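Local coordinates for protein acyl-coenzyme A oxidase 1 (Yarrowia lipolytica, PDB 5Y9D) that oxidises acyl-CoA to trans-2-enoyl-CoA in peroxisomal fatty acid beta-oxidation, using FAD and passing the electrons to oxygen to form hydrogen peroxide, at residues His117-Met122 / Phe647-Phe652; His321-Phe326 / Trp426-Ile431. One frame throughout, in Å; residues are numbered along the deposited sequence.

Interaction 1: His117-Met122 / Phe647-Phe652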
ATOM      1  N   HIS A 117       9.115 -19.512  -6.176  1.00 39.05           N
ATOM      2  CA  HIS A 117       8.873 -18.898  -7.478  1.00 35.07           C
ATOM      3  C   HIS A 117       7.989 -17.659  -7.362  1.00 32.25           C
ATOM      4  O   HIS A 117       8.117 -16.726  -8.154  1.00 29.94           O
ATOM      5  CB  HIS A 117       8.262 -19.931  -8.394  1.00 38.70           C
ATOM      6  CG  HIS A 117       8.059 -19.460  -9.789  1.00 39.30           C
ATOM      7  ND1 HIS A 117       8.882 -18.535 -10.391  1.00 43.18           N
ATOM      8  CD2 HIS A 117       7.124 -19.783 -10.703  1.00 41.90           C
ATOM      9  CE1 HIS A 117       8.464 -18.308 -11.620  1.00 41.64           C
ATOM     10  NE2 HIS A 117       7.394 -19.048 -11.831  1.00 45.99           N
ATOM     11  N   GLY A 118       7.124 -17.639  -6.349  1.00 30.98           N
ATOM     12  CA  GLY A 118       6.216 -16.511  -6.100  1.00 28.31           C
ATOM     13  C   GLY A 118       6.921 -15.278  -5.593  1.00 29.15           C
ATOM     14  O   GLY A 118       6.369 -14.176  -5.639  1.00 28.76           O
ATOM     15  N   MET A 119       8.144 -15.441  -5.092  1.00 27.89           N
ATOM     16  CA  MET A 119       8.963 -14.275  -4.772  1.00 30.54           C
ATOM     17  C   MET A 119       9.069 -13.261  -5.882  1.00 26.67           C
ATOM     18  O   MET A 119       9.187 -12.107  -5.589  1.00 26.47           O
ATOM     19  CB  MET A 119      10.403 -14.664  -4.473  1.00 35.28           C
ATOM     20  CG  MET A 119      10.558 -15.520  -3.251  1.00 39.80           C
ATOM     21  SD  MET A 119      12.304 -15.734  -3.001  1.00 43.10           S
ATOM     22  CE  MET A 119      12.604 -14.177  -2.193  1.00 42.72           C
ATOM     23  N   VAL A 120       9.129 -13.719  -7.130  1.00 26.33           N
ATOM     24  CA  VAL A 120       9.391 -12.857  -8.306  1.00 28.30           C
ATOM     25  C   VAL A 120       8.367 -12.978  -9.442  1.00 28.15           C
ATOM     26  O   VAL A 120       8.405 -12.182 -10.375  1.00 29.71           O
ATOM     27  CB  VAL A 120      10.788 -13.105  -8.937  1.00 25.90           C
ATOM     28  CG1 VAL A 120      11.874 -12.632  -8.006  1.00 25.93           C
ATOM     29  CG2 VAL A 120      10.998 -14.570  -9.252  1.00 26.33           C
ATOM     30  N   ASP A 121       7.488 -13.976  -9.376  1.00 26.54           N
ATOM     31  CA  ASP A 121       6.448 -14.153 -10.392  1.00 26.02           C
ATOM     32  C   ASP A 121       5.148 -14.641  -9.771  1.00 25.50           C
ATOM     33  O   ASP A 121       4.808 -15.807  -9.816  1.00 25.04           O
ATOM     34  CB  ASP A 121       6.904 -15.115 -11.487  1.00 26.66           C
ATOM     35  CG  ASP A 121       5.916 -15.185 -12.638  1.00 29.12           C
ATOM     36  OD1 ASP A 121       4.881 -14.485 -12.575  1.00 35.65           O
ATOM     37  OD2 ASP A 121       6.144 -15.943 -13.601  1.00 28.05           O
ATOM     38  N   MET A 122       4.392 -13.719  -9.218  1.00 27.09           N
ATOM     39  CA  MET A 122       3.129 -14.082  -8.654  1.00 27.96           C
ATOM     40  C   MET A 122       2.082 -14.544  -9.676  1.00 26.66           C
ATOM     41  O   MET A 122       1.263 -15.386  -9.327  1.00 27.17           O
ATOM     42  CB  MET A 122       2.632 -12.963  -7.729  1.00 32.84           C
ATOM     43  CG  MET A 122       3.185 -13.137  -6.291  1.00 32.52           C
ATOM     44  SD  MET A 122       3.154 -11.694  -5.193  1.00 37.22           S
ATOM     45  CE  MET A 122       4.822 -11.028  -5.309  1.00 38.50           C
ATOM     46  N   PHE A 647      19.429 -14.837   3.948  1.00 26.77           N
ATOM     47  CA  PHE A 647      18.263 -15.321   3.169  1.00 27.13           C
ATOM     48  C   PHE A 647      18.565 -16.335   2.024  1.00 26.22           C
ATOM     49  O   PHE A 647      17.756 -17.201   1.756  1.00 28.19           O
ATOM     50  CB  PHE A 647      17.402 -14.172   2.663  1.00 26.25           C
ATOM     51  CG  PHE A 647      16.767 -13.391   3.752  1.00 24.90           C
ATOM     52  CD1 PHE A 647      16.264 -14.031   4.850  1.00 25.22           C
ATOM     53  CD2 PHE A 647      16.699 -12.024   3.688  1.00 24.77           C
ATOM     54  CE1 PHE A 647      15.687 -13.325   5.869  1.00 27.14           C
ATOM     55  CE2 PHE A 647      16.127 -11.308   4.703  1.00 25.20           C
ATOM     56  CZ  PHE A 647      15.620 -11.958   5.796  1.00 25.56           C
ATOM     57  N   GLY A 648      19.689 -16.193   1.336  1.00 26.16           N
ATOM     58  CA  GLY A 648      20.195 -17.122   0.364  1.00 26.15           C
ATOM     59  C   GLY A 648      19.761 -16.813  -1.047  1.00 26.21           C
ATOM     60  O   GLY A 648      19.879 -17.667  -1.897  1.00 28.25           O
ATOM     61  N   LEU A 649      19.276 -15.596  -1.292  1.00 26.87           N
ATOM     62  CA  LEU A 649      18.799 -15.163  -2.615  1.00 27.08           C
ATOM     63  C   LEU A 649      19.857 -14.766  -3.649  1.00 26.54           C
ATOM     64  O   LEU A 649      20.639 -13.862  -3.423  1.00 28.12           O
ATOM     65  CB  LEU A 649      17.858 -13.987  -2.461  1.00 27.85           C
ATOM     66  CG  LEU A 649      16.648 -14.340  -1.604  1.00 29.94           C
ATOM     67  CD1 LEU A 649      15.671 -13.196  -1.576  1.00 28.26           C
ATOM     68  CD2 LEU A 649      16.003 -15.605  -2.150  1.00 30.28           C
ATOM     69  N   SER A 650      19.849 -15.430  -4.803  1.00 26.11           N
ATOM     70  CA  SER A 650      20.683 -15.021  -5.925  1.00 25.38           C
ATOM     71  C   SER A 650      20.097 -13.746  -6.513  1.00 25.60           C
ATOM     72  O   SER A 650      19.030 -13.310  -6.092  1.00 24.82           O
ATOM     73  CB  SER A 650      20.710 -16.107  -6.970  1.00 25.84           C
ATOM     74  OG  SER A 650      19.512 -16.122  -7.734  1.00 27.19           O
ATOM     75  N   ASP A 651      20.782 -13.150  -7.481  1.00 26.23           N
ATOM     76  CA  ASP A 651      20.312 -11.893  -8.079  1.00 26.57           C
ATOM     77  C   ASP A 651      19.055 -12.096  -8.919  1.00 26.76           C
ATOM     78  O   ASP A 651      18.255 -11.159  -9.107  1.00 28.97           O
ATOM     79  CB  ASP A 651      21.401 -11.190  -8.891  1.00 26.86           C
ATOM     80  CG  ASP A 651      22.433 -10.465  -7.999  1.00 29.81           C
ATOM     81  OD1 ASP A 651      22.201 -10.247  -6.791  1.00 30.77           O
ATOM     82  OD2 ASP A 651      23.493 -10.097  -8.517  1.00 34.54           O
ATOM     83  N   PHE A 652      18.841 -13.309  -9.380  1.00 23.22           N
ATOM     84  CA  PHE A 652      17.643 -13.601 -10.098  1.00 23.76           C
ATOM     85  C   PHE A 652      16.407 -13.348  -9.195  1.00 23.71           C
ATOM     86  O   PHE A 652      15.428 -12.745  -9.638  1.00 20.38           O
ATOM     87  CB  PHE A 652      17.682 -15.069 -10.582  1.00 23.78           C
ATOM     88  CG  PHE A 652      16.436 -15.507 -11.295  1.00 23.94           C
ATOM     89  CD1 PHE A 652      15.310 -15.888 -10.579  1.00 23.46           C
ATOM     90  CD2 PHE A 652      16.381 -15.524 -12.684  1.00 23.81           C
ATOM     91  CE1 PHE A 652      14.161 -16.290 -11.232  1.00 24.13           C
ATOM     92  CE2 PHE A 652      15.234 -15.926 -13.337  1.00 23.86           C
ATOM     93  CZ  PHE A 652      14.125 -16.327 -12.619  1.00 23.87           C
TER
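Met119 and Leu649 reach toward each other tip to tip across this buried contact. The methyl end of Met119, CE, lies 3.3 Å from Leu649 CD1, and the same methyl comes within 3.7 Å of Leu649 CD2. Both branches of the leucine therefore border the end of the thioether, whose sulfur also sits beside the second branch, with Met119 SD 3.8 Å from Leu649 CD2. A bend at the last torsion of Met119 (chi3 81°) turns CE out of the otherwise extended chain and onto the leucine fork. The second pair is looser: the side chains of Val120 and Phe652 cross at about a right angle, and Val120 CG2 meets the ring obliquely at Phe652 CE1, 4.1 Å away. The other valine methyl faces backbone instead, Val120 CG1 lying 3.9 Å from Phe652 O. With CG anti to the backbone N (chi1 177°), Phe652 carries its ring back to the valine although its CB does not point there.

Two helix starts frame these apolar pairs. Ser650 is the N-cap of helix 651-654, its OG taking a weak bond from Phe652 N (3.3 Å) and a further one with Glu69. Asp121 caps helix 122-142, and its carboxylate also forms a salt bridge with Arg94.

The contact joins the turn after helix 107-118 to the link after helix 640-646 and the first turn of helix 651-654, thus N-terminal and C-terminal regions of the oxidase. Helix 55-70 packs on Leu649 and Phe652, while helix 306-334 touches Met119 and Val120.

Interaction 2: His321-Phe326 / Trp426-Ile431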
ATOM      1  N   HIS A 321       8.780 -15.096   2.448  1.00 24.17           N
ATOM      2  CA  HIS A 321       9.624 -15.070   1.249  1.00 24.71           C
ATOM      3  C   HIS A 321       9.628 -13.741   0.476  1.00 26.24           C
ATOM      4  O   HIS A 321      10.684 -13.237   0.093  1.00 28.48           O
ATOM      5  CB  HIS A 321       9.262 -16.221   0.352  1.00 24.49           C
ATOM      6  CG  HIS A 321       9.759 -17.524   0.864  1.00 23.68           C
ATOM      7  ND1 HIS A 321       8.926 -18.498   1.353  1.00 24.64           N
ATOM      8  CD2 HIS A 321      11.013 -18.000   0.999  1.00 23.55           C
ATOM      9  CE1 HIS A 321       9.637 -19.540   1.730  1.00 22.60           C
ATOM     10  NE2 HIS A 321      10.905 -19.271   1.500  1.00 24.12           N
ATOM     11  N   VAL A 322       8.470 -13.141   0.287  1.00 23.40           N
ATOM     12  CA  VAL A 322       8.428 -11.855  -0.381  1.00 23.11           C
ATOM     13  C   VAL A 322       8.980 -10.708   0.506  1.00 23.12           C
ATOM     14  O   VAL A 322       9.582  -9.773   0.016  1.00 23.60           O
ATOM     15  CB  VAL A 322       6.986 -11.571  -0.834  1.00 23.20           C
ATOM     16  CG1 VAL A 322       6.809 -10.109  -1.282  1.00 22.91           C
ATOM     17  CG2 VAL A 322       6.602 -12.565  -1.929  1.00 22.28           C
ATOM     18  N   SER A 323       8.762 -10.781   1.809  1.00 23.77           N
ATOM     19  CA  SER A 323       9.326  -9.800   2.736  1.00 23.57           C
ATOM     20  C   SER A 323      10.812  -9.838   2.694  1.00 22.98           C
ATOM     21  O   SER A 323      11.452  -8.816   2.667  1.00 21.79           O
ATOM     22  CB  SER A 323       8.867 -10.057   4.161  1.00 23.51           C
ATOM     23  OG  SER A 323       7.542  -9.573   4.295  1.00 25.82           O
ATOM     24  N   LYS A 324      11.369 -11.034   2.640  1.00 24.81           N
ATOM     25  CA  LYS A 324      12.790 -11.131   2.724  1.00 25.63           C
ATOM     26  C   LYS A 324      13.415 -10.611   1.441  1.00 27.87           C
ATOM     27  O   LYS A 324      14.572 -10.201   1.459  1.00 30.09           O
ATOM     28  CB  LYS A 324      13.239 -12.537   3.041  1.00 24.33           C
ATOM     29  CG  LYS A 324      13.483 -13.421   1.835  1.00 24.25           C
ATOM     30  CD  LYS A 324      13.539 -14.883   2.278  1.00 23.64           C
ATOM     31  CE  LYS A 324      13.718 -15.765   1.079  1.00 24.16           C
ATOM     32  NZ  LYS A 324      13.987 -17.137   1.509  1.00 25.67           N
ATOM     33  N   ARG A 325      12.660 -10.618   0.345  1.00 26.68           N
ATOM     34  CA  ARG A 325      13.190 -10.139  -0.899  1.00 26.78           C
ATOM     35  C   ARG A 325      13.288  -8.626  -0.845  1.00 26.40           C
ATOM     36  O   ARG A 325      14.309  -8.041  -1.179  1.00 24.56           O
ATOM     37  CB  ARG A 325      12.291 -10.555  -2.060  1.00 27.65           C
ATOM     38  CG  ARG A 325      12.746 -10.019  -3.414  1.00 27.65           C
ATOM     39  CD  ARG A 325      11.789 -10.387  -4.547  1.00 28.84           C
ATOM     40  NE  ARG A 325      12.049  -9.548  -5.708  1.00 27.70           N
ATOM     41  CZ  ARG A 325      11.139  -9.150  -6.586  1.00 26.83           C
ATOM     42  NH1 ARG A 325       9.866  -9.521  -6.488  1.00 24.06           N
ATOM     43  NH2 ARG A 325      11.520  -8.313  -7.540  1.00 26.92           N
ATOM     44  N   PHE A 326      12.223  -7.983  -0.396  1.00 27.19           N
ATOM     45  CA  PHE A 326      12.187  -6.524  -0.428  1.00 26.64           C
ATOM     46  C   PHE A 326      12.989  -5.917   0.719  1.00 25.53           C
ATOM     47  O   PHE A 326      13.559  -4.871   0.557  1.00 25.76           O
ATOM     48  CB  PHE A 326      10.748  -6.009  -0.541  1.00 26.41           C
ATOM     49  CG  PHE A 326      10.130  -6.282  -1.897  1.00 25.92           C
ATOM     50  CD1 PHE A 326      10.521  -5.547  -3.009  1.00 24.96           C
ATOM     51  CD2 PHE A 326       9.188  -7.289  -2.068  1.00 25.51           C
ATOM     52  CE1 PHE A 326       9.969  -5.781  -4.263  1.00 25.32           C
ATOM     53  CE2 PHE A 326       8.650  -7.547  -3.325  1.00 26.32           C
ATOM     54  CZ  PHE A 326       9.033  -6.780  -4.426  1.00 26.12           C
ATOM     55  N   TRP A 426      -0.785  -8.883   5.904  1.00 25.06           N
ATOM     56  CA  TRP A 426      -0.720  -7.450   6.155  1.00 26.63           C
ATOM     57  C   TRP A 426       0.682  -6.945   6.504  1.00 25.76           C
ATOM     58  O   TRP A 426       1.062  -5.833   6.111  1.00 26.15           O
ATOM     59  CB  TRP A 426      -1.637  -7.046   7.289  1.00 27.87           C
ATOM     60  CG  TRP A 426      -3.044  -6.774   6.904  1.00 28.20           C
ATOM     61  CD1 TRP A 426      -3.498  -6.257   5.745  1.00 27.58           C
ATOM     62  CD2 TRP A 426      -4.184  -6.979   7.734  1.00 28.76           C
ATOM     63  NE1 TRP A 426      -4.872  -6.132   5.793  1.00 28.41           N
ATOM     64  CE2 TRP A 426      -5.309  -6.558   7.011  1.00 27.39           C
ATOM     65  CE3 TRP A 426      -4.355  -7.473   9.030  1.00 29.28           C
ATOM     66  CZ2 TRP A 426      -6.588  -6.629   7.521  1.00 28.88           C
ATOM     67  CZ3 TRP A 426      -5.627  -7.515   9.555  1.00 29.22           C
ATOM     68  CH2 TRP A 426      -6.736  -7.109   8.791  1.00 29.53           C
ATOM     69  N   GLY A 427       1.422  -7.724   7.276  1.00 24.40           N
ATOM     70  CA  GLY A 427       2.778  -7.336   7.670  1.00 24.38           C
ATOM     71  C   GLY A 427       3.680  -7.304   6.456  1.00 25.75           C
ATOM     72  O   GLY A 427       4.448  -6.378   6.315  1.00 29.17           O
ATOM     73  N   CYS A 428       3.574  -8.291   5.571  1.00 25.96           N
ATOM     74  CA  CYS A 428       4.264  -8.243   4.272  1.00 27.52           C
ATOM     75  C   CYS A 428       3.885  -7.019   3.456  1.00 27.84           C
ATOM     76  O   CYS A 428       4.764  -6.316   2.970  1.00 32.91           O
ATOM     77  CB  CYS A 428       3.966  -9.487   3.427  1.00 28.44           C
ATOM     78  SG  CYS A 428       4.959  -9.597   1.901  1.00 28.92           S
ATOM     79  N   ALA A 429       2.592  -6.763   3.282  1.00 28.25           N
ATOM     80  CA  ALA A 429       2.139  -5.528   2.634  1.00 28.54           C
ATOM     81  C   ALA A 429       2.903  -4.314   3.201  1.00 30.52           C
ATOM     82  O   ALA A 429       3.455  -3.527   2.425  1.00 28.81           O
ATOM     83  CB  ALA A 429       0.633  -5.334   2.792  1.00 26.55           C
ATOM     84  N   LYS A 430       2.965  -4.201   4.539  1.00 31.18           N
ATOM     85  CA  LYS A 430       3.619  -3.058   5.188  1.00 34.36           C
ATOM     86  C   LYS A 430       5.125  -3.037   4.932  1.00 30.26           C
ATOM     87  O   LYS A 430       5.726  -1.981   4.773  1.00 29.55           O
ATOM     88  CB  LYS A 430       3.339  -3.043   6.706  1.00 39.74           C
ATOM     89  CG  LYS A 430       3.832  -1.794   7.426  1.00 43.36           C
ATOM     90  CD  LYS A 430       3.733  -1.988   8.935  1.00 54.24           C
ATOM     91  CE  LYS A 430       3.952  -0.684   9.731  1.00 61.07           C
ATOM     92  NZ  LYS A 430       5.345  -0.460  10.247  1.00 60.20           N
ATOM     93  N   ILE A 431       5.734  -4.202   4.897  1.00 27.19           N
ATOM     94  CA  ILE A 431       7.169  -4.290   4.655  1.00 26.50           C
ATOM     95  C   ILE A 431       7.513  -3.823   3.229  1.00 25.16           C
ATOM     96  O   ILE A 431       8.386  -2.973   3.017  1.00 24.28           O
ATOM     97  CB  ILE A 431       7.653  -5.707   4.948  1.00 26.53           C
ATOM     98  CG1 ILE A 431       7.664  -5.927   6.459  1.00 27.18           C
ATOM     99  CG2 ILE A 431       9.035  -5.941   4.390  1.00 28.81           C
ATOM    100  CD1 ILE A 431       7.818  -7.367   6.895  1.00 26.80           C
TER
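Helices 321-326 and 426-431 run nearly parallel, at 14° between their N-to-C directions, with axes 9.2 Å apart and the CA atoms of Ser323 and Cys428 only 5.5 Å from each other. The close approach of these two CA atoms is consistent with the small side chains of Ser323 and Cys428. Ser323 points at the other helix, and its OG approaches Ile431 CD1 to 3.4 Å and Cys428 SG to 3.5 Å. This buried hydroxyl bonds back to Ser319 O, one turn earlier, which gives it a hydrogen-bond partner within its own helix. On the Cys428 side, SG stands anti to the backbone N (chi1 -172°) and thereby also reaches Val322, whose CG1 lies 3.7 Å from Cys428 SG. Ile431 flanks the serine with two methyls, CG2 coming 4.1 Å from Ser323 CB and CD1 4.0 Å from that same carbon. Replacing Ile431 with an alanine would probably open a gap beside Ser323 and remove part of the apolar cover of its hydroxyl, since CD1 and CG2 would be gone. Both segments belong to long helices of the C-alpha1 region, 306-334 and 400-437. Helix 355-391 packs against Ser323 and Ile431, and Trp457 of helix 450-457 touches Val322 and Cys428.

In the fold
Both contacts are buried, but interaction 2 lies nearer the centre of the chain, about 9 Å from it to its own centre against 15 Å for interaction 1. Interaction 2 joins two long helices of the C-alpha1 region through small side chains and one isoleucine; interaction 1 brings a turn from the N-terminal region against a loop and helix start far along the sequence through larger apolar groups (thioether, leucine fork, phenyl ring) and a valine. Helix 306-334 is common to both surroundings. One of its sides meets helix 400-437, while Lys324 and Arg325 turn to interaction 1: Arg325 NH1 probably hydrogen-bonds Met119 O at 2.8 Å, and Phe647 CE2 packs 3.6 Å from Lys324 CB.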